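Local coordinates for putative uncharacterized protein Ta1305 (Thermoplasma acidophilum, PDB 4RKS) that catalyses the ATP-dependent phosphorylation of (R)-mevalonate to mevalonate 3-phosphate in an alternative isoprenoid pathway of extreme acidophiles, at residues A29-G34 and G162-F166; V45-P49 and R155-E159; T48-A54 and T170-G176; T254-H258 and Y291-G295. All coordinates share one frame; numbering follows the deposited sequence.

Contact 1: residues A29-G34 and G162-F166; sequences AYPTIG and GRSLF. With MEV ((R)-mevalonate), chain C.
Y30 and S164 bring the backbones of 29-34 and 162-166 closest, their CA atoms 5.9 Å apart where the irregular turn in strand 24-34 passes the short helix 161-166. Strand 32-34 and helix 162-166 run at 129° to each other, and their axes approach to 8.9 Å. Strand and helix pack together in the N-terminal domain of a GHMP kinase, beside the mevalonate site. With its OG anti to the backbone N (chi1 178°), S164 gives a hydrogen bond to the carbonyl O of Y30, 2.7 Å from OG to O, and the same OG lies against A29 CB. A water accepts from the backbone N of Y30 and donates to S164 O. The Y30 ring leads away from the helix, and its OH is bonded to W332. Further along, T32 and R163 cross at about a right angle: T32 CG2 touches R163 CB at 3.5 Å, while OG1 of the threonine sits beside the arginine CD. From there the R163 chain runs extended to its guanidinium, which has G34 CA over one face. A side chain at G34 would collide with the substrate carboxylate, so the bare backbone leaves space for it. R163 holds that carboxylate with two nearly straight bonds, one to each oxygen: NH1 to O3 of mevalonate at 2.9 Å, and NH2 to O4 at an unusually short 2.5 Å.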
loop_
_atom_site.group_PDB
_atom_site.type_symbol
_atom_site.label_atom_id
_atom_site.label_comp_id
_atom_site.label_asym_id
_atom_site.label_seq_id
_atom_site.Cartn_x
_atom_site.Cartn_y
_atom_site.Cartn_z
ATOM N N ALA A 29 1.922 10.292 4.722
ATOM C CA ALA A 29 1.931 8.825 4.849
ATOM C C ALA A 29 2.876 8.215 3.814
ATOM O O ALA A 29 3.354 8.917 2.901
ATOM C CB ALA A 29 0.526 8.256 4.708
ATOM N N TYR A 30 3.138 6.913 3.951
ATOM C CA TYR A 30 4.098 6.194 3.110
ATOM C C TYR A 30 3.403 5.134 2.269
ATOM O O TYR A 30 2.430 4.533 2.724
ATOM C CB TYR A 30 5.201 5.569 3.998
ATOM C CG TYR A 30 5.852 6.649 4.808
ATOM C CD1 TYR A 30 6.735 7.538 4.205
ATOM C CD2 TYR A 30 5.522 6.847 6.142
ATOM C CE1 TYR A 30 7.306 8.559 4.915
ATOM C CE2 TYR A 30 6.084 7.883 6.872
ATOM C CZ TYR A 30 6.978 8.735 6.242
ATOM O OH TYR A 30 7.546 9.772 6.926
ATOM N N PRO A 31 3.911 4.895 1.046
ATOM C CA PRO A 31 3.330 3.891 0.152
ATOM C C PRO A 31 3.515 2.475 0.675
ATOM O O PRO A 31 4.208 2.221 1.667
ATOM C CB PRO A 31 4.093 4.106 -1.166
ATOM C CG PRO A 31 5.439 4.611 -0.713
ATOM C CD PRO A 31 5.139 5.495 0.482
ATOM N N THR A 32 2.847 1.530 0.029
ATOM C CA THR A 32 2.803 0.188 0.570
ATOM C C THR A 32 3.106 -0.876 -0.486
ATOM O O THR A 32 3.024 -0.622 -1.697
ATOM C CB THR A 32 1.420 -0.106 1.214
ATOM O OG1 THR A 32 0.416 -0.127 0.203
ATOM C CG2 THR A 32 1.064 0.971 2.225
ATOM N N ILE A 33 3.490 -2.051 0.005
ATOM C CA ILE A 33 3.720 -3.251 -0.802
ATOM C C ILE A 33 2.908 -4.397 -0.209
ATOM O O ILE A 33 2.989 -4.660 0.998
ATOM C CB ILE A 33 5.218 -3.645 -0.824
ATOM C CG1 ILE A 33 6.043 -2.583 -1.550
ATOM C CG2 ILE A 33 5.412 -5.025 -1.477
ATOM C CD1 ILE A 33 7.543 -2.645 -1.254
ATOM N N GLY A 34 2.121 -5.073 -1.037
ATOM C CA GLY A 34 1.396 -6.251 -0.584
ATOM C C GLY A 34 2.308 -7.423 -0.218
ATOM O O GLY A 34 3.311 -7.669 -0.876
ATOM N N GLY A 162 -5.391 1.003 4.971
ATOM C CA GLY A 162 -5.011 0.570 6.309
ATOM C C GLY A 162 -3.542 0.198 6.458
ATOM O O GLY A 162 -2.972 0.321 7.543
ATOM N N ARG A 163 -2.931 -0.280 5.376
ATOM C CA ARG A 163 -1.517 -0.635 5.392
ATOM C C ARG A 163 -0.703 0.598 5.749
ATOM O O ARG A 163 0.214 0.554 6.562
ATOM C CB ARG A 163 -1.068 -1.179 4.029
ATOM C CG ARG A 163 -1.588 -2.546 3.643
ATOM C CD ARG A 163 -1.264 -2.815 2.150
ATOM N NE ARG A 163 -1.696 -4.133 1.703
ATOM C CZ ARG A 163 -1.554 -4.595 0.459
ATOM N NH1 ARG A 163 -0.996 -3.841 -0.481
ATOM N NH2 ARG A 163 -1.976 -5.815 0.153
ATOM N N SER A 164 -1.053 1.709 5.119
ATOM C CA SER A 164 -0.305 2.928 5.293
ATOM C C SER A 164 -0.736 3.673 6.558
ATOM O O SER A 164 0.058 4.389 7.148
ATOM C CB SER A 164 -0.459 3.814 4.056
ATOM O OG SER A 164 0.231 5.034 4.230
ATOM N N LEU A 165 -1.988 3.500 6.982
ATOM C CA LEU A 165 -2.459 4.182 8.185
ATOM C C LEU A 165 -1.698 3.690 9.422
ATOM O O LEU A 165 -1.241 4.484 10.235
ATOM C CB LEU A 165 -3.974 3.985 8.366
ATOM C CG LEU A 165 -4.610 4.729 9.546
ATOM C CD1 LEU A 165 -4.387 6.224 9.442
ATOM C CD2 LEU A 165 -6.106 4.411 9.668
ATOM N N PHE A 166 -1.534 2.378 9.549
ATOM C CA PHE A 166 -0.968 1.817 10.772
ATOM C C PHE A 166 0.538 1.566 10.688
ATOM O O PHE A 166 1.254 1.647 11.693
ATOM C CB PHE A 166 -1.703 0.534 11.132
ATOM C CG PHE A 166 -3.097 0.780 11.629
ATOM C CD1 PHE A 166 -3.318 1.159 12.942
ATOM C CD2 PHE A 166 -4.173 0.657 10.778
ATOM C CE1 PHE A 166 -4.604 1.403 13.407
ATOM C CE2 PHE A 166 -5.475 0.898 11.236
ATOM C CZ PHE A 166 -5.681 1.269 12.550
HETATM C C8 MEV C . -3.998 -3.786 -3.854
HETATM O O8 MEV C . -5.228 -3.089 -3.908
HETATM C C2 MEV C . -3.794 -4.475 -5.185
HETATM C C3 MEV C . -2.403 -5.004 -5.491
HETATM O O7 MEV C . -1.397 -4.053 -5.254
HETATM C C4 MEV C . -2.097 -6.244 -4.667
HETATM C C5 MEV C . -1.584 -5.936 -3.273
HETATM O O3 MEV C . -0.671 -5.079 -3.077
HETATM O O4 MEV C . -2.095 -6.527 -2.292
HETATM C C6 MEV C . -2.389 -5.358 -6.961
HETATM O O HOH W 1 2.678 5.271 6.323
#

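Contact 2: residues V45-P49 and R155-E159; sequences VTRTP and RAVSE. With MEV ((R)-mevalonate), chain C.
The carboxylate of E159 meets the guanidinium of R47 over a face, with the two planes 46° apart, where the loop before strand 53-59 packs on the loop leading into helix 161-166. Both loops belong to the N-terminal part of the GHMP kinase fold, and E159 is a substrate-binding residue of the mevalonate site. Its OE1 stands above the centre of the R47 guanidinium, 3.0 Å from CZ. The salt bridge, 3.1 Å from R47 NH2 to E159 OE1, therefore rests on charge alone, since no N-H points at the oxygen. A bend at chi3 (71°) turns the arginine tip over the carboxylate, after CB and CG have passed along the carbonyl O of R155, 3.3 Å from R47 CB. The same guanidinium has a second acidic partner in D208. A methionine in place of R47 would probably leave the E159 and D208 carboxylates without their shared positive charge and make the placing of E159 less certain. P49 and R155 cross at about a right angle, ring CD against side-chain CD at 3.8 Å, while the R155 guanidinium is held by E151 and N152. At the outer end A156 CB rests on V45 O. Bent at chi2 (-85°), E159 turns its other oxygen inward: OE2 is hydrogen-bonded to H211 NE2 and lies 2.7 Å from O8, the terminal hydroxyl of mevalonate.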
loop_
_atom_site.group_PDB
_atom_site.type_symbol
_atom_site.label_atom_id
_atom_site.label_comp_id
_atom_site.label_asym_id
_atom_site.label_seq_id
_atom_site.Cartn_x
_atom_site.Cartn_y
_atom_site.Cartn_z
ATOM N N VAL A 45 -17.936 1.348 -4.744
ATOM C CA VAL A 45 -17.994 2.576 -3.963
ATOM C C VAL A 45 -17.233 2.454 -2.637
ATOM O O VAL A 45 -16.288 3.201 -2.394
ATOM C CB VAL A 45 -19.440 2.987 -3.668
ATOM C CG1 VAL A 45 -19.462 4.342 -2.973
ATOM C CG2 VAL A 45 -20.260 3.033 -4.968
ATOM N N THR A 46 -17.649 1.512 -1.791
ATOM C CA THR A 46 -17.040 1.303 -0.483
ATOM C C THR A 46 -15.675 0.624 -0.575
ATOM O O THR A 46 -14.824 0.790 0.305
ATOM C CB THR A 46 -17.946 0.451 0.407
ATOM O OG1 THR A 46 -17.993 -0.886 -0.110
ATOM C CG2 THR A 46 -19.337 1.028 0.419
ATOM N N ARG A 47 -15.506 -0.168 -1.628
ATOM C CA ARG A 47 -14.249 -0.830 -1.973
ATOM C C ARG A 47 -13.713 -1.755 -0.888
ATOM O O ARG A 47 -12.501 -1.912 -0.753
ATOM C CB ARG A 47 -13.188 0.210 -2.348
ATOM C CG ARG A 47 -13.639 1.191 -3.430
ATOM C CD ARG A 47 -12.442 1.737 -4.186
ATOM N NE ARG A 47 -11.850 0.700 -5.027
ATOM C CZ ARG A 47 -10.913 0.914 -5.947
ATOM N NH1 ARG A 47 -10.437 2.136 -6.152
ATOM N NH2 ARG A 47 -10.450 -0.098 -6.662
ATOM N N THR A 48 -14.610 -2.397 -0.143
ATOM C CA THR A 48 -14.206 -3.423 0.823
ATOM C C THR A 48 -13.490 -4.610 0.148
ATOM O O THR A 48 -13.991 -5.161 -0.824
ATOM C CB THR A 48 -15.429 -3.942 1.604
ATOM O OG1 THR A 48 -16.128 -2.828 2.166
ATOM C CG2 THR A 48 -15.017 -4.899 2.731
ATOM N N PRO A 49 -12.305 -4.997 0.660
ATOM C CA PRO A 49 -11.568 -6.160 0.137
ATOM C C PRO A 49 -12.391 -7.454 0.214
ATOM O O PRO A 49 -12.975 -7.725 1.261
ATOM C CB PRO A 49 -10.352 -6.254 1.065
ATOM C CG PRO A 49 -10.177 -4.879 1.600
ATOM C CD PRO A 49 -11.564 -4.317 1.739
ATOM N N ARG A 155 -11.270 3.595 2.564
ATOM C CA ARG A 155 -11.082 2.587 1.516
ATOM C C ARG A 155 -11.711 3.007 0.193
ATOM O O ARG A 155 -11.310 2.521 -0.871
ATOM C CB ARG A 155 -11.626 1.224 1.966
ATOM C CG ARG A 155 -10.736 0.569 3.009
ATOM C CD ARG A 155 -11.049 -0.913 3.256
ATOM N NE ARG A 155 -10.491 -1.317 4.542
ATOM C CZ ARG A 155 -11.205 -1.346 5.656
ATOM N NH1 ARG A 155 -12.495 -1.048 5.606
ATOM N NH2 ARG A 155 -10.650 -1.687 6.804
ATOM N N ALA A 156 -12.664 3.937 0.259
ATOM C CA ALA A 156 -13.292 4.476 -0.935
ATOM C C ALA A 156 -12.264 5.230 -1.758
ATOM O O ALA A 156 -12.380 5.340 -2.972
ATOM C CB ALA A 156 -14.463 5.392 -0.565
ATOM N N VAL A 157 -11.254 5.754 -1.077
ATOM C CA VAL A 157 -10.168 6.432 -1.735
ATOM C C VAL A 157 -9.146 5.403 -2.235
ATOM O O VAL A 157 -8.683 5.484 -3.366
ATOM C CB VAL A 157 -9.515 7.446 -0.784
ATOM C CG1 VAL A 157 -8.326 8.122 -1.451
ATOM C CG2 VAL A 157 -10.561 8.477 -0.353
ATOM N N SER A 158 -8.819 4.424 -1.397
ATOM C CA SER A 158 -7.921 3.344 -1.791
ATOM C C SER A 158 -8.122 2.142 -0.882
ATOM O O SER A 158 -8.065 2.274 0.335
ATOM C CB SER A 158 -6.463 3.807 -1.750
ATOM O OG SER A 158 -5.581 2.724 -1.971
ATOM N N GLU A 159 -8.328 0.967 -1.471
ATOM C CA GLU A 159 -8.791 -0.189 -0.715
ATOM C C GLU A 159 -7.772 -0.703 0.304
ATOM O O GLU A 159 -8.154 -1.400 1.240
ATOM C CB GLU A 159 -9.202 -1.328 -1.664
ATOM C CG GLU A 159 -8.097 -1.815 -2.594
ATOM C CD GLU A 159 -7.974 -0.990 -3.877
ATOM O OE1 GLU A 159 -8.723 0.003 -4.037
ATOM O OE2 GLU A 159 -7.122 -1.339 -4.731
HETATM C C8 MEV C . -3.998 -3.786 -3.854
HETATM O O8 MEV C . -5.228 -3.089 -3.908
HETATM C C2 MEV C . -3.794 -4.475 -5.185
HETATM C C3 MEV C . -2.403 -5.004 -5.491
HETATM O O7 MEV C . -1.397 -4.053 -5.254
HETATM C C4 MEV C . -2.097 -6.244 -4.667
HETATM C C5 MEV C . -1.584 -5.936 -3.273
HETATM O O3 MEV C . -0.671 -5.079 -3.077
HETATM O O4 MEV C . -2.095 -6.527 -2.292
HETATM C C6 MEV C . -2.389 -5.358 -6.961
#

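Contact 3: residues T48-A54 and T170-G176; sequences TPLHTSA and TITWSDG
S174 reaches across to the loop 49-51 from the end of its strand. Its CB faces two carbonyl oxygens, P49 O at 3.6 Å and H51 O at 3.7 Å. Beyond it OG, anti to the backbone N (chi1 -179°), donates a 2.5 Å hydrogen bond to P49 O and accepts from the backbone N of G176, closing an ST turn. An alanine here is likely to leave P49 O without this donor and the turn at G176 without its side-chain acceptor. G176 CA adds a C-H...O contact to P49 O. The S174 backbone N donates to T52 OG1, a hydroxyl also bonded to D228, while T52 CG2 packs obliquely on W173 at CE3, 3.7 Å away. Deeper in, S53 and T172 form an antiparallel hydrogen-bonded pair, 2.8 Å from T172 N to S53 O and 3.1 Å from S53 N to T172 O. Next to them A54 and I171 make a non-hydrogen-bonded pair, with A54 CB on I171 CG1. A water binds H51 O, S53 OG and T172 O. This is antiparallel pairing in the N-terminal sheet of a GHMP kinase, continued past the last bridge by S174 beside the mevalonate site.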
loop_
_atom_site.group_PDB
_atom_site.type_symbol
_atom_site.label_atom_id
_atom_site.label_comp_id
_atom_site.label_asym_id
_atom_site.label_seq_id
_atom_site.Cartn_x
_atom_site.Cartn_y
_atom_site.Cartn_z
ATOM N N THR A 48 -14.610 -2.397 -0.143
ATOM C CA THR A 48 -14.206 -3.423 0.823
ATOM C C THR A 48 -13.490 -4.610 0.148
ATOM O O THR A 48 -13.991 -5.161 -0.824
ATOM C CB THR A 48 -15.429 -3.942 1.604
ATOM O OG1 THR A 48 -16.128 -2.828 2.166
ATOM C CG2 THR A 48 -15.017 -4.899 2.731
ATOM N N PRO A 49 -12.305 -4.997 0.660
ATOM C CA PRO A 49 -11.568 -6.160 0.137
ATOM C C PRO A 49 -12.391 -7.454 0.214
ATOM O O PRO A 49 -12.975 -7.725 1.261
ATOM C CB PRO A 49 -10.352 -6.254 1.065
ATOM C CG PRO A 49 -10.177 -4.879 1.600
ATOM C CD PRO A 49 -11.564 -4.317 1.739
ATOM N N LEU A 50 -12.429 -8.237 -0.859
ATOM C CA LEU A 50 -13.208 -9.478 -0.843
ATOM C C LEU A 50 -12.616 -10.530 0.082
ATOM O O LEU A 50 -13.314 -11.439 0.526
ATOM C CB LEU A 50 -13.333 -10.051 -2.252
ATOM C CG LEU A 50 -14.467 -9.467 -3.088
ATOM C CD1 LEU A 50 -14.514 -10.121 -4.454
ATOM C CD2 LEU A 50 -15.804 -9.619 -2.367
ATOM N N HIS A 51 -11.323 -10.418 0.375
ATOM C CA HIS A 51 -10.678 -11.429 1.197
ATOM C C HIS A 51 -9.518 -10.855 2.003
ATOM O O HIS A 51 -9.144 -9.692 1.827
ATOM C CB HIS A 51 -10.198 -12.595 0.321
ATOM C CG HIS A 51 -9.051 -12.258 -0.588
ATOM N ND1 HIS A 51 -7.749 -12.155 -0.141
ATOM C CD2 HIS A 51 -9.006 -12.037 -1.927
ATOM C CE1 HIS A 51 -6.953 -11.877 -1.161
ATOM N NE2 HIS A 51 -7.691 -11.795 -2.255
ATOM N N THR A 52 -8.959 -11.674 2.889
ATOM C CA THR A 52 -7.877 -11.233 3.782
ATOM C C THR A 52 -6.560 -10.983 3.029
ATOM O O THR A 52 -6.202 -11.746 2.140
ATOM C CB THR A 52 -7.646 -12.271 4.897
ATOM O OG1 THR A 52 -8.818 -12.342 5.719
ATOM C CG2 THR A 52 -6.437 -11.918 5.762
ATOM N N SER A 53 -5.862 -9.903 3.369
ATOM C CA SER A 53 -4.577 -9.587 2.747
ATOM C C SER A 53 -3.603 -9.095 3.806
ATOM O O SER A 53 -3.984 -8.908 4.954
ATOM C CB SER A 53 -4.744 -8.537 1.644
ATOM O OG SER A 53 -5.407 -7.382 2.135
ATOM N N ALA A 54 -2.344 -8.903 3.415
ATOM C CA ALA A 54 -1.326 -8.369 4.314
ATOM C C ALA A 54 -0.357 -7.454 3.553
ATOM O O ALA A 54 -0.206 -7.561 2.337
ATOM C CB ALA A 54 -0.553 -9.518 5.008
ATOM N N THR A 170 1.236 -5.264 8.426
ATOM C CA THR A 170 -0.146 -5.370 8.858
ATOM C C THR A 170 -0.827 -6.535 8.170
ATOM O O THR A 170 -0.356 -7.027 7.130
ATOM C CB THR A 170 -0.949 -4.092 8.550
ATOM O OG1 THR A 170 -0.867 -3.815 7.147
ATOM C CG2 THR A 170 -0.425 -2.900 9.373
ATOM N N ILE A 171 -1.915 -6.987 8.782
ATOM C CA ILE A 171 -2.850 -7.895 8.159
ATOM C C ILE A 171 -4.203 -7.205 8.142
ATOM O O ILE A 171 -4.610 -6.610 9.135
ATOM C CB ILE A 171 -2.957 -9.242 8.910
ATOM C CG1 ILE A 171 -1.700 -10.083 8.713
ATOM C CG2 ILE A 171 -4.204 -10.015 8.467
ATOM C CD1 ILE A 171 -1.645 -11.254 9.640
ATOM N N THR A 172 -4.895 -7.257 7.012
ATOM C CA THR A 172 -6.245 -6.732 6.964
ATOM C C THR A 172 -7.187 -7.900 6.744
ATOM O O THR A 172 -7.292 -8.412 5.626
ATOM C CB THR A 172 -6.412 -5.681 5.877
ATOM O OG1 THR A 172 -5.549 -4.581 6.171
ATOM C CG2 THR A 172 -7.870 -5.178 5.817
ATOM N N TRP A 173 -7.806 -8.352 7.836
ATOM C CA TRP A 173 -8.793 -9.443 7.815
ATOM C C TRP A 173 -10.055 -8.968 7.123
ATOM O O TRP A 173 -10.462 -7.835 7.320
ATOM C CB TRP A 173 -9.136 -9.914 9.242
ATOM C CG TRP A 173 -7.927 -10.251 10.082
ATOM C CD1 TRP A 173 -7.312 -9.444 11.002
ATOM C CD2 TRP A 173 -7.170 -11.466 10.050
ATOM N NE1 TRP A 173 -6.239 -10.090 11.557
ATOM C CE2 TRP A 173 -6.119 -11.328 10.982
ATOM C CE3 TRP A 173 -7.275 -12.655 9.319
ATOM C CZ2 TRP A 173 -5.185 -12.337 11.211
ATOM C CZ3 TRP A 173 -6.350 -13.657 9.545
ATOM C CH2 TRP A 173 -5.311 -13.490 10.483
ATOM N N SER A 174 -10.688 -9.823 6.334
ATOM C CA SER A 174 -11.901 -9.417 5.623
ATOM C C SER A 174 -12.700 -10.615 5.136
ATOM O O SER A 174 -12.137 -11.598 4.643
ATOM C CB SER A 174 -11.565 -8.511 4.434
ATOM O OG SER A 174 -12.749 -8.104 3.760
ATOM N N ASP A 175 -14.019 -10.521 5.284
ATOM C CA ASP A 175 -14.931 -11.538 4.787
ATOM C C ASP A 175 -15.758 -10.984 3.629
ATOM O O ASP A 175 -16.740 -11.585 3.203
ATOM C CB ASP A 175 -15.843 -12.047 5.918
ATOM C CG ASP A 175 -16.676 -10.937 6.570
ATOM O OD1 ASP A 175 -16.716 -9.792 6.058
ATOM O OD2 ASP A 175 -17.300 -11.217 7.618
ATOM N N GLY A 176 -15.364 -9.819 3.137
ATOM C CA GLY A 176 -16.084 -9.178 2.053
ATOM C C GLY A 176 -17.158 -8.202 2.510
ATOM O O GLY A 176 -17.709 -7.461 1.695
HETATM O O HOH W 2 -7.967 -7.526 3.039
#

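Contact 4: residues T254-H258 and Y291-G295; sequences TEEYH and YIVTG. With MEV ((R)-mevalonate), chain C.
H258 swings its imidazole toward segment 291-295 with CG beside the backbone N (chi1 -73°), whereas Y257 has CG anti to its own N (chi1 -177°) and sends its ring toward the substrate. These torsions let one turn of helix 243-262 serve both the backbone of 293-294 and the mevalonate pocket. NE2 of H258 donates to V293 O at 2.8 Å. The oxygen lies in the ring plane, yet the nitrogen stands well above the carbonyl plane. At the same ring edge, T294 O comes within 2.9 Å of H258 CE1, and Y257 CD2 lies over one face of the imidazole. Across the ring's direction runs V293, whose CG1 touches NE2. One turn back, T254 sets CG2 against the backbone N of V293, 3.4 Å away, and turns OG1 to the I292 side chain, 3.6 Å from its CG2. That hydroxyl accepts only a weak bond from V293 N, at 3.5 Å; its stronger partner is A250 O within the helix. At the outer end E255 and Y291 cross at about a right angle, with carboxylate and ring planes 65° apart and OE2 of the glutamate 3.1 Å from the tyrosine OH. On the pocket side, Y257 OH lies 3.6 Å from the methyl C6 of mevalonate and makes a weak hydrogen bond to L38 O. G295 meets the same methyl through its backbone N, and a side chain there would strike it. The H258 bond to V293 O thus ties down the backbone just before T294 and G295, while apolar and weakly polar contacts shape the wall round the substrate methyl.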
loop_
_atom_site.group_PDB
_atom_site.type_symbol
_atom_site.label_atom_id
_atom_site.label_comp_id
_atom_site.label_asym_id
_atom_site.label_seq_id
_atom_site.Cartn_x
_atom_site.Cartn_y
_atom_site.Cartn_z
ATOM N N THR A 254 2.992 -14.522 -4.014
ATOM C CA THR A 254 3.183 -13.796 -5.270
ATOM C C THR A 254 3.038 -14.739 -6.470
ATOM O O THR A 254 2.377 -14.410 -7.454
ATOM C CB THR A 254 4.573 -13.101 -5.319
ATOM O OG1 THR A 254 4.577 -11.964 -4.449
ATOM C CG2 THR A 254 4.912 -12.638 -6.720
ATOM N N GLU A 255 3.644 -15.913 -6.383
ATOM C CA GLU A 255 3.617 -16.857 -7.499
ATOM C C GLU A 255 2.214 -17.451 -7.738
ATOM O O GLU A 255 1.773 -17.582 -8.881
ATOM C CB GLU A 255 4.670 -17.954 -7.264
ATOM C CG GLU A 255 6.099 -17.361 -7.273
ATOM C CD GLU A 255 7.210 -18.331 -6.857
ATOM O OE1 GLU A 255 6.949 -19.285 -6.094
ATOM O OE2 GLU A 255 8.365 -18.115 -7.289
ATOM N N GLU A 256 1.517 -17.808 -6.667
ATOM C CA GLU A 256 0.122 -18.258 -6.768
ATOM C C GLU A 256 -0.793 -17.180 -7.366
ATOM O O GLU A 256 -1.595 -17.441 -8.261
ATOM C CB GLU A 256 -0.394 -18.659 -5.389
ATOM C CG GLU A 256 -1.891 -18.929 -5.334
ATOM C CD GLU A 256 -2.364 -19.265 -3.932
ATOM O OE1 GLU A 256 -1.520 -19.634 -3.088
ATOM O OE2 GLU A 256 -3.576 -19.159 -3.673
ATOM N N TYR A 257 -0.667 -15.965 -6.846
ATOM C CA TYR A 257 -1.472 -14.832 -7.286
ATOM C C TYR A 257 -1.294 -14.558 -8.771
ATOM O O TYR A 257 -2.268 -14.390 -9.506
ATOM C CB TYR A 257 -1.083 -13.612 -6.457
ATOM C CG TYR A 257 -1.828 -12.321 -6.678
ATOM C CD1 TYR A 257 -3.120 -12.134 -6.179
ATOM C CD2 TYR A 257 -1.207 -11.256 -7.300
ATOM C CE1 TYR A 257 -3.773 -10.931 -6.330
ATOM C CE2 TYR A 257 -1.850 -10.048 -7.457
ATOM C CZ TYR A 257 -3.128 -9.889 -6.974
ATOM O OH TYR A 257 -3.739 -8.673 -7.138
ATOM N N HIS A 258 -0.052 -14.536 -9.236
ATOM C CA HIS A 258 0.153 -14.184 -10.634
ATOM C C HIS A 258 -0.084 -15.356 -11.586
ATOM O O HIS A 258 -0.303 -15.152 -12.780
ATOM C CB HIS A 258 1.533 -13.565 -10.801
ATOM C CG HIS A 258 1.604 -12.177 -10.246
ATOM N ND1 HIS A 258 0.949 -11.117 -10.831
ATOM C CD2 HIS A 258 2.198 -11.684 -9.133
ATOM C CE1 HIS A 258 1.159 -10.024 -10.120
ATOM N NE2 HIS A 258 1.916 -10.338 -9.085
ATOM N N TYR A 291 11.503 -12.496 -3.410
ATOM C CA TYR A 291 10.932 -11.384 -4.171
ATOM C C TYR A 291 9.406 -11.334 -4.098
ATOM O O TYR A 291 8.761 -12.334 -3.831
ATOM C CB TYR A 291 11.356 -11.455 -5.642
ATOM C CG TYR A 291 10.571 -12.467 -6.436
ATOM C CD1 TYR A 291 10.989 -13.791 -6.508
ATOM C CD2 TYR A 291 9.416 -12.105 -7.115
ATOM C CE1 TYR A 291 10.274 -14.721 -7.222
ATOM C CE2 TYR A 291 8.694 -13.030 -7.832
ATOM C CZ TYR A 291 9.124 -14.335 -7.881
ATOM O OH TYR A 291 8.409 -15.257 -8.599
ATOM N N ILE A 292 8.860 -10.150 -4.376
ATOM C CA ILE A 292 7.419 -9.891 -4.451
ATOM C C ILE A 292 7.106 -9.123 -5.744
ATOM O O ILE A 292 7.873 -8.248 -6.137
ATOM C CB ILE A 292 6.927 -9.065 -3.234
ATOM C CG1 ILE A 292 7.087 -9.852 -1.932
ATOM C CG2 ILE A 292 5.460 -8.600 -3.411
ATOM C CD1 ILE A 292 6.945 -8.991 -0.694
ATOM N N VAL A 293 5.996 -9.454 -6.404
ATOM C CA VAL A 293 5.460 -8.629 -7.486
ATOM C C VAL A 293 4.004 -8.314 -7.155
ATOM O O VAL A 293 3.230 -9.233 -6.914
ATOM C CB VAL A 293 5.534 -9.344 -8.863
ATOM C CG1 VAL A 293 4.935 -8.472 -9.961
ATOM C CG2 VAL A 293 6.979 -9.759 -9.192
ATOM N N THR A 294 3.626 -7.037 -7.127
ATOM C CA THR A 294 2.231 -6.694 -6.830
ATOM C C THR A 294 1.471 -6.455 -8.140
ATOM O O THR A 294 1.321 -7.374 -8.925
ATOM C CB THR A 294 2.124 -5.462 -5.879
ATOM O OG1 THR A 294 2.741 -4.310 -6.478
ATOM C CG2 THR A 294 2.824 -5.759 -4.557
ATOM N N GLY A 295 1.006 -5.236 -8.394
ATOM C CA GLY A 295 0.233 -4.982 -9.604
ATOM C C GLY A 295 0.998 -4.242 -10.691
ATOM O O GLY A 295 0.643 -4.298 -11.858
HETATM C C8 MEV C . -3.998 -3.786 -3.854
HETATM O O8 MEV C . -5.228 -3.089 -3.908
HETATM C C2 MEV C . -3.794 -4.475 -5.185
HETATM C C3 MEV C . -2.403 -5.004 -5.491
HETATM O O7 MEV C . -1.397 -4.053 -5.254
HETATM C C4 MEV C . -2.097 -6.244 -4.667
HETATM C C5 MEV C . -1.584 -5.936 -3.273
HETATM O O3 MEV C . -0.671 -5.079 -3.077
HETATM O O4 MEV C . -2.095 -6.527 -2.292
HETATM C C6 MEV C . -2.389 -5.358 -6.961
#

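Contacts 1 and 4 are buried, whereas contacts 2 and 3 reach from the interior to the surface. Contacts 1, 2 and 4 all touch mevalonate, but by different chemistry: paired arginine bonds to its carboxylate, a glutamate beside its terminal hydroxyl, and a mostly apolar wall at its methyl. Contact 3 supplies sheet hydrogen bonding instead. It shares T48 and P49 with contact 2 and meets contact 1 through neighbouring strands 24-34 and 53-59, with R163 packing on A54 and T170. Contact 4 lies in the C-terminal domain of the kinase and the others in the N-terminal one; I33 and G34 pack on I292 and T294 across that division.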